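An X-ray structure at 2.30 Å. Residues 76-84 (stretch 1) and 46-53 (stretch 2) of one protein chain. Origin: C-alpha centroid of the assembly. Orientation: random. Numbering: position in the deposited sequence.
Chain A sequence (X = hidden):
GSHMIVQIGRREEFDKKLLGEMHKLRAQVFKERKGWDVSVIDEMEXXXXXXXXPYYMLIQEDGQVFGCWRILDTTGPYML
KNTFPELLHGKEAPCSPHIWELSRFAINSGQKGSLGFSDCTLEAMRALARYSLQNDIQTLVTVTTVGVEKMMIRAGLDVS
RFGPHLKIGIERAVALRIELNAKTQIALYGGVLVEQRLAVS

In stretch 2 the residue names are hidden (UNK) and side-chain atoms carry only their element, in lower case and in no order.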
# COMPACT_ATOMS: atom_id res chain seq x y z
N GLY A 76 12.33 -6.38 8.51
CA GLY A 76 13.15 -6.85 7.38
C GLY A 76 13.39 -5.65 6.45
O GLY A 76 13.17 -4.51 6.83
N PRO A 77 13.96 -5.87 5.27
CA PRO A 77 14.22 -4.74 4.38
C PRO A 77 12.88 -4.20 3.78
O PRO A 77 11.99 -5.03 3.55
CB PRO A 77 15.11 -5.35 3.27
CG PRO A 77 15.60 -6.65 3.87
CD PRO A 77 14.47 -7.15 4.75
N TYR A 78 12.76 -2.88 3.59
CA TYR A 78 11.57 -2.29 3.02
C TYR A 78 11.95 -1.03 2.26
O TYR A 78 13.08 -0.57 2.41
CB TYR A 78 10.47 -2.10 4.09
CG TYR A 78 10.81 -1.15 5.19
CD1 TYR A 78 10.37 0.15 5.15
CD2 TYR A 78 11.59 -1.57 6.28
CE1 TYR A 78 10.64 1.02 6.14
CE2 TYR A 78 11.89 -0.69 7.32
CZ TYR A 78 11.34 0.60 7.23
OH TYR A 78 11.63 1.54 8.22
N MET A 79 11.08 -0.54 1.36
CA MET A 79 11.52 0.42 0.32
C MET A 79 11.89 1.77 1.01
O MET A 79 12.80 2.46 0.56
CB MET A 79 10.40 0.71 -0.71
CG MET A 79 9.87 -0.55 -1.42
SD MET A 79 8.90 -0.26 -2.87
CE MET A 79 10.37 0.13 -4.09
N LEU A 80 11.27 2.15 2.13
CA LEU A 80 11.55 3.51 2.68
C LEU A 80 13.01 3.46 3.20
O LEU A 80 13.76 4.40 3.01
CB LEU A 80 10.65 3.84 3.87
CG LEU A 80 10.52 5.23 4.40
CD1 LEU A 80 9.84 5.44 5.71
CD2 LEU A 80 11.35 6.36 3.87
N LYS A 81 13.36 2.34 3.81
CA LYS A 81 14.66 2.19 4.48
C LYS A 81 15.70 1.89 3.45
O LYS A 81 16.83 2.41 3.56
CB LYS A 81 14.63 1.06 5.50
CG LYS A 81 15.94 0.87 6.30
CD LYS A 81 16.26 -0.45 7.03
CE LYS A 81 15.74 -0.62 8.43
NZ LYS A 81 15.10 -2.06 8.59
N ASN A 82 15.37 1.09 2.41
CA ASN A 82 16.46 0.61 1.58
C ASN A 82 16.42 1.07 0.17
O ASN A 82 17.31 0.68 -0.54
CB ASN A 82 16.52 -0.92 1.62
CG ASN A 82 16.76 -1.45 3.01
OD1 ASN A 82 15.85 -1.98 3.71
ND2 ASN A 82 17.95 -1.26 3.48
N THR A 83 15.37 1.77 -0.28
CA THR A 83 15.35 2.27 -1.61
C THR A 83 15.19 3.83 -1.56
O THR A 83 15.72 4.58 -2.41
CB THR A 83 14.13 1.58 -2.45
OG1 THR A 83 14.39 0.15 -2.66
CG2 THR A 83 14.03 2.14 -3.84
N PHE A 84 14.47 4.32 -0.57
CA PHE A 84 14.21 5.72 -0.59
C PHE A 84 14.68 6.37 0.71
O PHE A 84 13.97 7.25 1.20
CB PHE A 84 12.75 6.06 -0.83
CG PHE A 84 12.17 5.48 -2.08
CD1 PHE A 84 11.23 4.43 -1.99
CD2 PHE A 84 12.51 5.99 -3.35
CE1 PHE A 84 10.66 3.89 -3.16
CE2 PHE A 84 11.97 5.45 -4.48
CZ PHE A 84 11.00 4.39 -4.39
N UNK A 46 8.11 -6.58 -10.79
CA UNK A 46 8.44 -7.55 -9.72
C UNK A 46 9.80 -7.15 -9.30
O UNK A 46 10.62 -7.02 -10.22
c UNK A 46 7.81 -10.94 -11.38
c UNK A 46 8.69 -9.00 -10.23
c UNK A 46 7.77 -9.40 -11.28
c UNK A 46 8.51 -10.03 -9.10
N UNK A 47 10.12 -7.12 -8.01
CA UNK A 47 11.49 -6.78 -7.61
C UNK A 47 11.96 -7.68 -6.42
O UNK A 47 11.26 -8.65 -5.98
c UNK A 47 11.54 -5.29 -7.27
o UNK A 47 10.29 -3.65 -5.92
c UNK A 47 10.54 -4.87 -6.16
o UNK A 47 10.09 -5.74 -5.33
N UNK A 48 13.10 -7.39 -5.88
CA UNK A 48 13.69 -8.27 -4.90
C UNK A 48 12.88 -8.26 -3.58
O UNK A 48 12.91 -9.26 -2.84
N UNK A 49 12.14 -7.18 -3.29
CA UNK A 49 11.25 -7.16 -2.13
C UNK A 49 10.19 -8.24 -2.23
O UNK A 49 9.70 -8.68 -1.24
c UNK A 49 11.61 -4.64 -1.68
c UNK A 49 12.88 -2.71 -2.40
c UNK A 49 13.05 -3.45 -0.11
c UNK A 49 13.43 -2.60 -1.09
c UNK A 49 10.58 -5.78 -1.97
o UNK A 49 14.29 -1.55 -0.76
c UNK A 49 11.94 -3.71 -2.66
c UNK A 49 12.14 -4.50 -0.42
N UNK A 50 9.78 -8.63 -3.44
CA UNK A 50 8.79 -9.65 -3.60
C UNK A 50 9.35 -11.02 -3.15
O UNK A 50 8.62 -11.97 -2.95
c UNK A 50 8.25 -9.66 -5.11
c UNK A 50 7.53 -8.41 -5.42
o UNK A 50 6.49 -8.08 -4.75
o UNK A 50 7.86 -7.65 -6.32
N UNK A 51 10.62 -11.12 -2.99
CA UNK A 51 11.24 -12.37 -2.62
C UNK A 51 11.52 -12.29 -1.13
O UNK A 51 12.13 -13.24 -0.53
c UNK A 51 12.57 -12.56 -3.44
N UNK A 52 11.01 -11.25 -0.45
CA UNK A 52 11.30 -11.12 1.00
C UNK A 52 10.08 -11.35 1.83
O UNK A 52 9.86 -10.70 2.85
c UNK A 52 13.44 -8.11 1.04
c UNK A 52 11.85 -9.76 1.30
c UNK A 52 13.26 -9.53 0.72
c UNK A 52 14.21 -10.35 1.41
N UNK A 53 9.25 -12.28 1.42
CA UNK A 53 8.05 -12.58 2.28
C UNK A 53 7.09 -11.36 2.49
O UNK A 53 6.74 -11.04 3.65
c UNK A 53 8.52 -13.15 3.68
o UNK A 53 9.21 -14.44 3.37

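Position 46 carries four side-chain carbons and no polar atom, forked at the first carbon, with one arm two carbons long. That pattern is isoleucine. Ile46 lies out of reach of stretch 1, so the contact sets no demand on it.

Position 47 has two side-chain carbons, the second bearing two oxygens, a short carboxylate. Its CB points toward stretch 1, yet the nearest approach there is only one of these oxygens to Met79 CE, 4.2 Å. The residue is aspartate, and the oxygen is Asp47 OD2. Its larger role is local. The backbone oxygen, Asp47 O, accepts a hydrogen bond from the N of position 50 at 2.9 Å, and Asp47 OD1 takes a weak one from that same N at 3.5 Å, so the residue helps hold the start of the turn that follows.

At position 48 there are no side-chain atoms at all, which identifies glycine. It opens the 3-10 segment with phi/psi of -69/-26, values open to any residue, and a CB would meet nothing of stretch 1; the contact therefore gives no reason for its bareness.

Position 49 shows one carbon leading to a six-carbon ring that bears one oxygen. The ring oxygen lies 2.6 Å from Thr83 OG1, and Met79 CG sits over one face of the ring. This is the signature of tyrosine. The ring oxygen lets tyrosine hydrogen-bond with Thr83 while the ring packs against Met79. With chi1 near -64° (m), Tyr49 sends its ring across to stretch 1, and its OH also packs 3.3 Å from Asn82 CB.

Position 50 repeats the pattern of two carbons and two oxygens, and is again aspartate. It faces back into its own stretch: Asp50 OD2 accepts a hydrogen bond from Asp47 N at 2.9 Å, with an N-H...acceptor angle of 167°, tying the two ends of the turn together.

A single carbon at position 51 means alanine. Ala51 is exposed and out of reach of stretch 1; its N bonds to Gly48 O at 3.0 Å.

Position 52 has four carbons forked at the second, and a terminal carbon lies 3.8 Å from Pro77 CG. This is leucine, and the terminal carbon is Leu52 CD1. An apolar branch suits this place because Pro77 offers a hydrocarbon surface. The backbone Leu52 N also bonds to Tyr49 O at 3.0 Å.

Position 53 has one carbon and one oxygen, hence serine. Ser53 is exposed, has positive phi (61°) and does not touch stretch 1.

The contact, 287 Å² in all, is built around Tyr49. Its hydroxyl reaches Thr83, the first residue to leave helical geometry after the short helix 79-82, while Met79 from the first turn of that helix covers a ring face, with CG 4.0 Å from the centroid of the Tyr49 ring. Pro77, whose C is 4.0 Å from Tyr49 CE2, lies at the ring edge and extends the apolar surface to Leu52. One polar anchor at the ring's tip thus combines with packing along its body.

Stretch 2 (46-53) IDGYDALS
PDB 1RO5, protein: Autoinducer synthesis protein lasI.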